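Local coordinates for BH1478 protein (Bacillus halodurans, PDB 2QUP) that is of unknown function but folds as an all-helical bundle and belongs to the DUF327 protein family, at residues A[53-56]-A[57-60]; A[123-126]-A[127-130]; A[96-99]-A[100-104]; A[105-108]-A[109-112]. All coordinates share one frame; numbering follows the deposited sequence. Where two conformers were deposited one is given.

All four contacts are local: contacts 1 and 4 lie within a helix, while contacts 2 and 3 run from a loop into a first turn. Contacts 1 and 3 are partly buried, whereas contacts 2 and 4 lie at the surface. Contacts 3 and 4 follow one another on helix 98-120; contact 1 ends helix 27-60, and contact 2 starts helix 126-144. Contacts 1 and 2 touch, S58 CA lying 3.7 Å from I129 CG2, while contact 3 lies across the chain's centre from contact 1. Contact 1 relies mainly on backbone bonds, with less certain help from two hydroxyls, contact 2 on a lysine-aspartate pair, contact 3 on arginines, and contact 4 on a glutamate-arginine bridge.

Contact 1. Residues A[53-56]-A[57-60]; sequences QGKL and LSET
The carbonyl oxygen of L56 takes the N-H of T60 and, less surely, its hydroxyl. T60 N donates to L56 O at 2.7 Å, and T60 OG1 lies 3.1 Å from L56 O, a bond less certain because the placement of OG1 is itself in doubt. With OG1 wedged between the backbone N and the carbonyl carbon (chi1 66°), CG2 is turned beside the backbone N and meets L56 CD1 at 3.6 Å, the two side chains crossing at a slant. An alanine here is likely to take away the methyl that L56 CD1 packs on, and with it the less certain hydroxyl bond. One residue back, K55 O takes the N-H of E59 at 3.1 Å; the hydroxyl of S58, modelled in two conformers, also approaches it, too closely for confidence. The chains of K55 and E59 run alongside one another, but K55 NZ stays 4.7 Å from E59 OE1. Q53 sends its amide NE2 to E65 of the next helix. With L57 N on Q53 O and S58 N on G54 O, this is regular i to i+4 alpha-helical bonding in the last turns of helix 27-60.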
# COMPACT_ATOMS: atom_id res chain seq x y z
N GLN A 53 11.98 -1.19 -2.41
CA GLN A 53 12.41 -0.40 -1.27
C GLN A 53 12.25 -1.23 0.01
O GLN A 53 12.95 -1.01 0.98
CB GLN A 53 11.61 0.91 -1.21
CG GLN A 53 12.08 1.91 -0.15
CD GLN A 53 13.58 2.13 -0.10
OE1 GLN A 53 14.20 2.49 -1.10
NE2 GLN A 53 14.17 1.97 1.07
N GLY A 54 11.33 -2.18 0.00
CA GLY A 54 11.01 -2.91 1.22
C GLY A 54 12.10 -3.94 1.39
O GLY A 54 12.56 -4.20 2.50
N LYS A 55 12.48 -4.53 0.27
CA LYS A 55 13.67 -5.35 0.16
C LYS A 55 14.97 -4.65 0.56
O LYS A 55 15.71 -5.17 1.40
CB LYS A 55 13.76 -5.96 -1.24
CG LYS A 55 15.06 -6.69 -1.51
CD LYS A 55 14.83 -8.17 -1.60
CE LYS A 55 15.06 -8.86 -0.27
NZ LYS A 55 14.61 -10.28 -0.35
N LEU A 56 15.25 -3.48 -0.04
CA LEU A 56 16.38 -2.64 0.39
C LEU A 56 16.41 -2.41 1.88
O LEU A 56 17.46 -2.57 2.49
CB LEU A 56 16.35 -1.26 -0.29
CG LEU A 56 17.62 -0.41 -0.21
CD1 LEU A 56 18.83 -1.27 -0.48
CD2 LEU A 56 17.55 0.73 -1.23
N LEU A 57 15.25 -2.06 2.46
CA LEU A 57 15.15 -1.77 3.89
C LEU A 57 15.44 -3.01 4.69
O LEU A 57 16.08 -2.91 5.71
CB LEU A 57 13.76 -1.25 4.29
CG LEU A 57 13.37 -1.28 5.79
CD1 LEU A 57 14.25 -0.40 6.66
CD2 LEU A 57 11.90 -0.92 5.96
N SER A 58 14.99 -4.16 4.22
CA SER A 58 15.27 -5.43 4.91
C SER A 58 16.78 -5.76 4.93
O SER A 58 17.29 -6.39 5.89
CB SER A 58 14.50 -6.56 4.23
OG SER A 58 15.19 -7.00 3.08
N GLU A 59 17.48 -5.33 3.88
CA GLU A 59 18.92 -5.54 3.73
C GLU A 59 19.72 -4.48 4.50
O GLU A 59 20.68 -4.81 5.18
CB GLU A 59 19.32 -5.46 2.24
CG GLU A 59 18.74 -6.53 1.32
CD GLU A 59 19.27 -7.94 1.59
OE1 GLU A 59 18.45 -8.81 1.91
OE2 GLU A 59 20.50 -8.18 1.46
N THR A 60 19.36 -3.21 4.35
CA THR A 60 20.16 -2.14 4.95
C THR A 60 19.77 -1.89 6.39
O THR A 60 20.66 -1.84 7.25
CB THR A 60 20.08 -0.82 4.19
OG1 THR A 60 18.74 -0.33 4.29
CG2 THR A 60 20.43 -0.99 2.73

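Contact 2. Residues A[123-126]-A[127-130]; sequences EKKG and LDIL
The first turn of helix 126-144 is set by K125, the N-cap residue, whose carbonyl receives the amide of I129. This I129 N to K125 O bond is 3.1 Å long and almost straight, at 172° about the hydrogen. The next one, L130 N to G126 O at 3.0 Å, continues the helical pattern. The lysine at the N-cap uses its side chain on the third residue of the helix: K125 and D128 lie side by side and point the same way. D128 CG is turned beside the backbone N (chi1 -59°), which brings OD2 back over the lysine. There OD2 meets K125 CB at 3.6 Å as well as the ammonium group, so the carboxylate rests along the lysine chain and also faces its charge. An acidic group in this first turn would probably also be favoured by the partial positive charge of the helix start. On another side of the turn, I129 is turned toward the preceding residues, with CG1 against K125 O at 3.4 Å and CD1 against K124 CG at 4.0 Å, where the two side chains cross at a slant. R61 packs on both K124 and I129, and L130 leans on K55 and S58 of helix 27-60, so the turn abuts the end of that helix. The ammonium group of K124 bends back to the carbonyl of A121, just before this stretch. That of K125 forms the salt bridge of this turn, with NZ 3.6 Å from D128 OD2.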
# COMPACT_ATOMS: atom_id res chain seq x y z
N GLU A 123 19.21 -4.81 18.39
CA GLU A 123 19.27 -5.93 17.46
C GLU A 123 18.15 -5.85 16.41
O GLU A 123 17.11 -5.23 16.64
CB GLU A 123 19.29 -7.27 18.24
CG GLU A 123 17.93 -7.89 18.62
CD GLU A 123 16.97 -6.96 19.37
OE1 GLU A 123 15.77 -6.94 19.01
OE2 GLU A 123 17.41 -6.24 20.30
N LYS A 124 18.38 -6.46 15.24
CA LYS A 124 17.72 -6.03 14.00
C LYS A 124 17.87 -7.06 12.86
O LYS A 124 18.85 -7.03 12.10
CB LYS A 124 18.29 -4.68 13.56
CG LYS A 124 17.33 -3.81 12.78
CD LYS A 124 17.83 -2.36 12.66
CE LYS A 124 19.24 -2.13 13.21
NZ LYS A 124 19.23 -1.47 14.56
N LYS A 125 16.89 -7.97 12.73
CA LYS A 125 17.02 -9.14 11.86
C LYS A 125 16.34 -8.97 10.51
O LYS A 125 15.14 -8.73 10.43
CB LYS A 125 16.53 -10.40 12.58
CG LYS A 125 17.59 -11.03 13.47
CD LYS A 125 17.26 -12.49 13.79
CE LYS A 125 16.92 -12.69 15.27
NZ LYS A 125 15.60 -13.36 15.45
N GLY A 126 17.12 -9.11 9.44
CA GLY A 126 16.64 -8.90 8.07
C GLY A 126 15.42 -9.71 7.68
O GLY A 126 14.60 -9.24 6.91
N LEU A 127 15.26 -10.93 8.20
CA LEU A 127 14.16 -11.78 7.75
C LEU A 127 12.82 -11.43 8.39
O LEU A 127 11.78 -11.48 7.72
CB LEU A 127 14.47 -13.26 7.94
CG LEU A 127 13.58 -14.26 7.20
CD1 LEU A 127 13.61 -14.06 5.69
CD2 LEU A 127 14.09 -15.65 7.55
N ASP A 128 12.87 -11.08 9.68
CA ASP A 128 11.72 -10.52 10.40
C ASP A 128 11.25 -9.21 9.76
O ASP A 128 10.07 -9.02 9.59
CB ASP A 128 12.07 -10.26 11.87
CG ASP A 128 12.49 -11.53 12.61
OD1 ASP A 128 12.10 -12.65 12.22
OD2 ASP A 128 13.24 -11.40 13.60
N ILE A 129 12.19 -8.34 9.42
CA ILE A 129 11.89 -7.09 8.69
C ILE A 129 11.23 -7.34 7.32
O ILE A 129 10.22 -6.72 6.98
CB ILE A 129 13.12 -6.17 8.60
CG1 ILE A 129 13.56 -5.77 10.01
CG2 ILE A 129 12.86 -4.95 7.72
CD1 ILE A 129 14.48 -4.58 10.11
N LEU A 130 11.79 -8.29 6.57
CA LEU A 130 11.16 -8.82 5.37
C LEU A 130 9.72 -9.28 5.57
O LEU A 130 8.84 -8.93 4.79
CB LEU A 130 12.03 -9.93 4.78
CG LEU A 130 11.87 -10.32 3.32
CD1 LEU A 130 11.88 -9.06 2.39
CD2 LEU A 130 13.00 -11.27 2.99

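Contact 3. Residues A[96-99]-A[100-104]; sequences RGRT and KIYKI
K100, R96 and R98 contribute most of the surface shared at the start of helix 98-120. K100 sets its CB 3.8 Å from R96 O, and a water joins the same two residues, donating to R96 O and weakly accepting from K100 N. The side chain of R96 crosses the branched chains of I101 and I104 at about a right angle: NH2 lies 3.6 Å from I101 CG1, and I104 CD1 sits at the guanidinium edge, 3.8 Å from NH1. The same nitrogens reach the end of helix 126-144, NH2 bonding I143 O and NH1 weakly N142 O. R98 runs alongside Y102, its guanidinium plane turned 78° from the ring, and NE makes a weak bond of 3.4 Å to Y102 OH at the guanidinium edge. With CG of Y102 anti to its carbonyl carbon (chi1 -64°), one ring face lies over R98 O, while CE2 is 3.9 Å from R98 CB. A serine here would probably leave R98 without its phenol partner and its aliphatic chain without a flank. G97 O, at the N-cap, accepts weak bonds from K100 N and I101 N, while Y102 N meets R98 O at 2.9 Å. The chemistry implies weak N-cap bonds giving way to firmer ones at Y102 N and K103 N, R96 packing on isoleucines while bonding carbonyls, and R98 giving Y102 carbon contact and a weak bond.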
# COMPACT_ATOMS: atom_id res chain seq x y z
N ARG A 96 -17.54 -4.11 -0.85
CA ARG A 96 -16.92 -4.62 0.37
C ARG A 96 -17.28 -3.75 1.57
O ARG A 96 -17.26 -4.22 2.71
CB ARG A 96 -15.40 -4.63 0.23
CG ARG A 96 -14.83 -5.81 -0.52
CD ARG A 96 -13.32 -5.70 -0.58
NE ARG A 96 -12.94 -4.39 -1.12
CZ ARG A 96 -11.93 -3.65 -0.69
NH1 ARG A 96 -11.15 -4.07 0.30
NH2 ARG A 96 -11.69 -2.48 -1.26
N GLY A 97 -17.60 -2.48 1.32
CA GLY A 97 -17.87 -1.55 2.42
C GLY A 97 -16.74 -0.57 2.73
O GLY A 97 -15.57 -0.95 2.73
N ARG A 98 -17.10 0.69 3.00
CA ARG A 98 -16.15 1.68 3.50
C ARG A 98 -15.52 1.24 4.82
O ARG A 98 -14.31 1.38 5.02
CB ARG A 98 -16.86 3.00 3.75
CG ARG A 98 -17.16 3.79 2.49
CD ARG A 98 -18.18 4.88 2.79
NE ARG A 98 -17.56 6.05 3.41
CZ ARG A 98 -18.21 6.95 4.15
NH1 ARG A 98 -19.51 6.81 4.41
NH2 ARG A 98 -17.56 7.99 4.65
N THR A 99 -16.34 0.69 5.70
CA THR A 99 -15.87 0.09 6.95
C THR A 99 -14.62 -0.79 6.75
O THR A 99 -13.62 -0.57 7.43
CB THR A 99 -17.00 -0.64 7.69
OG1 THR A 99 -18.08 0.29 7.92
CG2 THR A 99 -16.53 -1.17 9.05
N LYS A 100 -14.66 -1.73 5.80
CA LYS A 100 -13.56 -2.67 5.55
C LYS A 100 -12.28 -1.99 5.06
O LYS A 100 -11.19 -2.26 5.57
CB LYS A 100 -13.99 -3.77 4.57
CG LYS A 100 -12.86 -4.71 4.18
CD LYS A 100 -13.28 -6.15 4.12
CE LYS A 100 -12.14 -7.05 4.62
NZ LYS A 100 -12.00 -6.95 6.09
N ILE A 101 -12.44 -1.08 4.10
CA ILE A 101 -11.38 -0.31 3.50
C ILE A 101 -10.66 0.47 4.58
O ILE A 101 -9.43 0.40 4.69
CB ILE A 101 -11.98 0.67 2.44
CG1 ILE A 101 -12.59 -0.11 1.26
CG2 ILE A 101 -10.94 1.68 1.94
CD1 ILE A 101 -13.04 0.78 0.07
N TYR A 102 -11.43 1.17 5.39
CA TYR A 102 -10.90 1.92 6.53
C TYR A 102 -10.22 1.03 7.57
O TYR A 102 -9.20 1.43 8.13
CB TYR A 102 -12.01 2.70 7.22
CG TYR A 102 -12.61 3.77 6.35
CD1 TYR A 102 -11.90 4.31 5.28
CD2 TYR A 102 -13.88 4.24 6.59
CE1 TYR A 102 -12.46 5.31 4.46
CE2 TYR A 102 -14.45 5.24 5.77
CZ TYR A 102 -13.73 5.75 4.72
OH TYR A 102 -14.29 6.74 3.91
N LYS A 103 -10.77 -0.16 7.80
CA LYS A 103 -10.17 -1.10 8.75
C LYS A 103 -8.79 -1.59 8.28
O LYS A 103 -7.91 -1.89 9.10
CB LYS A 103 -11.09 -2.30 8.98
CG LYS A 103 -10.57 -3.29 10.07
CD LYS A 103 -10.92 -4.79 9.81
CE LYS A 103 -10.25 -5.41 8.56
NZ LYS A 103 -8.91 -6.07 8.77
N ILE A 104 -8.62 -1.70 6.97
CA ILE A 104 -7.35 -2.12 6.40
C ILE A 104 -6.32 -1.00 6.55
O ILE A 104 -5.21 -1.24 7.03
CB ILE A 104 -7.52 -2.55 4.91
CG1 ILE A 104 -8.31 -3.85 4.81
CG2 ILE A 104 -6.18 -2.74 4.22
CD1 ILE A 104 -8.96 -4.01 3.46
O HOH W 1 -17.23 -3.51 5.50

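Contact 4. Residues A[105-108]-A[109-112]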
# COMPACT_ATOMS: atom_id res chain seq x y z
N VAL A 105 -6.71 0.22 6.18
CA VAL A 105 -5.88 1.41 6.40
C VAL A 105 -5.41 1.61 7.83
O VAL A 105 -4.25 1.97 8.06
CB VAL A 105 -6.57 2.68 5.92
CG1 VAL A 105 -5.69 3.90 6.19
CG2 VAL A 105 -6.87 2.57 4.46
N LYS A 106 -6.31 1.37 8.77
CA LYS A 106 -5.96 1.39 10.18
C LYS A 106 -4.97 0.30 10.59
O LYS A 106 -4.08 0.54 11.41
CB LYS A 106 -7.21 1.43 11.07
CG LYS A 106 -8.03 2.77 10.88
CD LYS A 106 -9.14 3.01 11.94
CE LYS A 106 -10.15 1.86 12.00
NZ LYS A 106 -11.43 2.15 11.29
N GLU A 107 -5.08 -0.88 10.00
CA GLU A 107 -4.12 -1.96 10.29
C GLU A 107 -2.76 -1.72 9.66
O GLU A 107 -1.75 -2.19 10.20
CB GLU A 107 -4.65 -3.30 9.81
CG GLU A 107 -5.25 -4.18 10.90
CD GLU A 107 -4.27 -4.52 12.01
OE1 GLU A 107 -4.68 -4.46 13.19
OE2 GLU A 107 -3.10 -4.84 11.70
N VAL A 108 -2.73 -1.03 8.52
CA VAL A 108 -1.50 -0.64 7.86
C VAL A 108 -0.73 0.31 8.77
O VAL A 108 0.46 0.09 9.02
CB VAL A 108 -1.76 0.06 6.46
CG1 VAL A 108 -0.48 0.70 5.94
CG2 VAL A 108 -2.24 -0.94 5.42
N ASP A 109 -1.42 1.36 9.25
CA ASP A 109 -0.86 2.33 10.18
C ASP A 109 -0.26 1.61 11.40
O ASP A 109 0.90 1.83 11.72
CB ASP A 109 -1.94 3.31 10.62
CG ASP A 109 -1.37 4.50 11.39
OD1 ASP A 109 -1.47 4.50 12.62
OD2 ASP A 109 -0.86 5.45 10.75
N ARG A 110 -1.04 0.75 12.05
CA ARG A 110 -0.56 -0.07 13.17
C ARG A 110 0.77 -0.76 12.86
O ARG A 110 1.73 -0.64 13.62
CB ARG A 110 -1.57 -1.14 13.50
CG ARG A 110 -2.43 -0.86 14.73
CD ARG A 110 -2.41 -2.03 15.70
NE ARG A 110 -2.44 -3.35 15.05
CZ ARG A 110 -1.53 -4.31 15.21
NH1 ARG A 110 -0.49 -4.13 16.01
NH2 ARG A 110 -1.66 -5.46 14.57
N LYS A 111 0.80 -1.48 11.73
CA LYS A 111 1.99 -2.19 11.24
C LYS A 111 3.21 -1.31 10.93
O LYS A 111 4.33 -1.70 11.24
CB LYS A 111 1.65 -3.09 10.04
CG LYS A 111 0.83 -4.37 10.35
CD LYS A 111 1.30 -5.09 11.62
CE LYS A 111 0.44 -6.31 11.95
NZ LYS A 111 0.81 -6.97 13.26
N LEU A 112 2.98 -0.17 10.30
CA LEU A 112 4.03 0.79 10.02
C LEU A 112 4.74 1.27 11.28
O LEU A 112 5.97 1.36 11.31
CB LEU A 112 3.48 1.98 9.22
CG LEU A 112 3.28 1.68 7.75
CD1 LEU A 112 2.67 2.92 6.99
CD2 LEU A 112 4.62 1.23 7.10
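R110 reaches back along helix 98-120 to the carboxylate of E107, one turn earlier. Its CB lies against E107 O at 3.5 Å, and CG is 4.0 Å from K106 O. The first torsion is swung well off a staggered position (chi1 -102°), and further bends at chi2 and chi3 fold the chain toward the glutamate, bringing CD to 4.2 Å from E107 OE1. NE then donates to E107 OE1 at 3.1 Å, nearly straight at 165°; the oxygen lies in the guanidinium plane, at its edge. NH2 holds the second oxygen, E107 OE2, at 3.3 Å through its syn lone pair, though that oxygen is tilted from the guanidinium plane. This side-on, two-nitrogen salt bridge, with the two flat groups turned 62° apart, restricts the rotation of both ends without making them coplanar. NH1 points on to D114, a long and weak ion pair. K111 flanks the bridge, its CE 3.8 Å from E107 OE2; its ammonium probably adds to the positive field around the carboxylate, and also makes a long, weak ion pair with E135 of helix 126-144. On another side of the helix V108 and L112 run alongside one another, with V108 CG1 4.0 Å from L112 CD1 in the conformer modelled here, one of two. Helix 126-144 packs on this side, L139 against V108 and I136 against L112. V105 and L112 also meet helix 63-88, through V77 and V81 and through Y69 and V73, so helix 98-120 lies against two of its neighbours in the bundle.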